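Local coordinates for protein alpha-galactosidase (Thermus thermophilus, PDB 6LCJ) that probably hydrolyses terminal alpha-galactosyl residues from galactose-containing oligosaccharides, as a thermostable enzyme that assembles into hexamers, at residues E[193-198]-E[296-301]. Numbering follows the deposited sequence.
Sequences FQIDDG and WGYDYL
Gln194 and Tyr300, 7.6 Å apart at their CA atoms, are the nearest CA pair of the two segments, which lie on parallel strands 192-195 and 298-303 of the eight-stranded barrel; strand 229-234 lies between them, which precludes direct backbone pairing, and within the two segments the contact is made by side chains, without a hydrogen bond. The case illustrates how a TIM barrel, the fold of the Melibiase family, lets side chains of next-but-one strands pack against each other. One contact lies inside the barrel. Gln194 stretches CG away from its backbone N (chi1 -172°), and this methylene, rather than the amide, meets Tyr300 CD1 at 4.2 Å. The approach to the ring is oblique, although amide and ring planes differ by only 14°. Tyr300 also meets Tyr335, its ring nearly parallel, and touches Val162 and Phe430. The Gln194 chain bends at chi2 (-122°), which carries NE2 back towards Asp196: it gives a fairly straight bond to Asp196 OD2 at 2.9 Å, the acceptor close to the amide plane, and a weak one to Ile195 O at 3.2 Å. The second contact lies on the outer side of the barrel, between the strands and helix 216-224. Ile195 CD1 comes to the edge of the Tyr298 ring, near its plane, 3.9 Å from Tyr298 CE2 and 3.7 Å from Tyr298 OH. That hydroxyl bonds to Met216 O, while Ile195 packs on Leu219 and Tyr298 on Ala220. Asp196 OD2 also forms a salt bridge with Lys302, at the strand end that in TIM barrels faces the active-site mouth. The contact is thus van der Waals in kind, methylene or methyl against ring carbons and the rim of a phenol, whereas Gln194 NE2 is directed to its own segment.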
loop_
_atom_site.group_PDB
_atom_site.type_symbol
_atom_site.label_atom_id
_atom_site.label_comp_id
_atom_site.label_asym_id
_atom_site.label_seq_id
_atom_site.Cartn_x
_atom_site.Cartn_y
_atom_site.Cartn_z
ATOM N N PHE E 193 6.212 -27.146 -50.552
ATOM C CA PHE E 193 7.396 -27.188 -49.703
ATOM C C PHE E 193 7.588 -25.776 -49.158
ATOM O O PHE E 193 7.945 -24.864 -49.913
ATOM C CB PHE E 193 8.610 -27.650 -50.496
ATOM C CG PHE E 193 9.832 -27.878 -49.660
ATOM C CD1 PHE E 193 10.661 -26.826 -49.317
ATOM C CD2 PHE E 193 10.158 -29.154 -49.218
ATOM C CE1 PHE E 193 11.801 -27.038 -48.549
ATOM C CE2 PHE E 193 11.302 -29.374 -48.448
ATOM C CZ PHE E 193 12.128 -28.306 -48.116
ATOM N N GLN E 194 7.342 -25.585 -47.858
ATOM C CA GLN E 194 7.218 -24.246 -47.289
ATOM C C GLN E 194 8.376 -23.943 -46.348
ATOM O O GLN E 194 8.573 -24.650 -45.360
ATOM C CB GLN E 194 5.887 -24.078 -46.563
ATOM C CG GLN E 194 5.618 -22.633 -46.114
ATOM C CD GLN E 194 5.405 -22.552 -44.617
ATOM O OE1 GLN E 194 4.516 -23.223 -44.070
ATOM N NE2 GLN E 194 6.231 -21.754 -43.935
ATOM N N ILE E 195 9.133 -22.890 -46.665
ATOM C CA ILE E 195 10.229 -22.396 -45.832
ATOM C C ILE E 195 9.654 -21.457 -44.778
ATOM O O ILE E 195 8.965 -20.486 -45.110
ATOM C CB ILE E 195 11.286 -21.674 -46.680
ATOM C CG1 ILE E 195 11.923 -22.645 -47.651
ATOM C CG2 ILE E 195 12.374 -21.067 -45.817
ATOM C CD1 ILE E 195 12.179 -22.016 -48.951
ATOM N N ASP E 196 9.950 -21.729 -43.514
ATOM C CA ASP E 196 9.355 -20.956 -42.446
ATOM C C ASP E 196 10.357 -19.931 -41.905
ATOM O O ASP E 196 11.277 -19.496 -42.611
ATOM C CB ASP E 196 8.851 -21.900 -41.349
ATOM C CG ASP E 196 7.664 -21.325 -40.585
ATOM O OD1 ASP E 196 7.888 -20.731 -39.491
ATOM O OD2 ASP E 196 6.511 -21.496 -41.059
ATOM N N ASP E 197 10.169 -19.536 -40.650
ATOM C CA ASP E 197 11.027 -18.563 -39.996
ATOM C C ASP E 197 12.466 -19.056 -40.002
ATOM O O ASP E 197 12.732 -20.236 -39.766
ATOM C CB ASP E 197 10.507 -18.348 -38.572
ATOM C CG ASP E 197 11.253 -17.283 -37.798
ATOM O OD1 ASP E 197 12.013 -16.483 -38.382
ATOM O OD2 ASP E 197 11.046 -17.235 -36.566
ATOM N N GLY E 198 13.393 -18.153 -40.338
ATOM C CA GLY E 198 14.805 -18.476 -40.357
ATOM C C GLY E 198 15.551 -18.137 -41.637
ATOM O O GLY E 198 16.782 -18.214 -41.674
ATOM N N TRP E 296 9.495 -14.020 -56.773
ATOM C CA TRP E 296 10.525 -14.990 -56.439
ATOM C C TRP E 296 10.153 -16.412 -56.836
ATOM O O TRP E 296 11.043 -17.263 -56.906
ATOM C CB TRP E 296 10.798 -14.943 -54.941
ATOM C CG TRP E 296 11.750 -13.884 -54.549
ATOM C CD1 TRP E 296 12.560 -13.176 -55.370
ATOM C CD2 TRP E 296 12.011 -13.419 -53.214
ATOM N NE1 TRP E 296 13.310 -12.285 -54.636
ATOM C CE2 TRP E 296 12.990 -12.417 -53.309
ATOM C CE3 TRP E 296 11.507 -13.756 -51.949
ATOM C CZ2 TRP E 296 13.481 -11.742 -52.190
ATOM C CZ3 TRP E 296 11.989 -13.090 -50.844
ATOM C CH2 TRP E 296 12.972 -12.087 -50.972
ATOM N N GLY E 297 8.870 -16.701 -57.063
ATOM C CA GLY E 297 8.431 -18.055 -57.350
ATOM C C GLY E 297 7.535 -18.692 -56.301
ATOM O O GLY E 297 6.987 -19.778 -56.559
ATOM N N TYR E 298 7.350 -18.059 -55.137
ATOM C CA TYR E 298 6.475 -18.603 -54.103
ATOM C C TYR E 298 5.034 -18.196 -54.362
ATOM O O TYR E 298 4.755 -17.013 -54.568
ATOM C CB TYR E 298 6.915 -18.112 -52.724
ATOM C CG TYR E 298 8.342 -18.467 -52.411
ATOM C CD1 TYR E 298 9.392 -17.679 -52.871
ATOM C CD2 TYR E 298 8.650 -19.610 -51.688
ATOM C CE1 TYR E 298 10.696 -18.013 -52.601
ATOM C CE2 TYR E 298 9.958 -19.942 -51.406
ATOM C CZ TYR E 298 10.970 -19.145 -51.870
ATOM O OH TYR E 298 12.267 -19.472 -51.592
ATOM N N ASP E 299 4.111 -19.165 -54.339
ATOM C CA ASP E 299 2.681 -18.860 -54.430
ATOM C C ASP E 299 1.876 -19.448 -53.266
ATOM O O ASP E 299 0.648 -19.533 -53.346
ATOM C CB ASP E 299 2.114 -19.341 -55.764
ATOM C CG ASP E 299 2.267 -20.840 -55.955
ATOM O OD1 ASP E 299 3.114 -21.452 -55.272
ATOM O OD2 ASP E 299 1.540 -21.404 -56.802
ATOM N N TYR E 300 2.548 -19.874 -52.201
ATOM C CA TYR E 300 1.920 -20.237 -50.937
ATOM C C TYR E 300 2.631 -19.424 -49.862
ATOM O O TYR E 300 3.851 -19.525 -49.716
ATOM C CB TYR E 300 2.029 -21.752 -50.690
ATOM C CG TYR E 300 1.427 -22.284 -49.399
ATOM C CD1 TYR E 300 2.021 -22.031 -48.167
ATOM C CD2 TYR E 300 0.279 -23.074 -49.419
ATOM C CE1 TYR E 300 1.480 -22.528 -46.994
ATOM C CE2 TYR E 300 -0.273 -23.584 -48.248
ATOM C CZ TYR E 300 0.336 -23.309 -47.043
ATOM O OH TYR E 300 -0.207 -23.795 -45.884
ATOM N N LEU E 301 1.890 -18.578 -49.153
ATOM C CA LEU E 301 2.491 -17.649 -48.200
ATOM C C LEU E 301 1.883 -17.839 -46.821
ATOM O O LEU E 301 0.656 -17.879 -46.676
ATOM C CB LEU E 301 2.309 -16.203 -48.650
ATOM C CG LEU E 301 2.896 -15.878 -50.022
ATOM C CD1 LEU E 301 2.589 -14.419 -50.400
ATOM C CD2 LEU E 301 4.397 -16.164 -50.017
#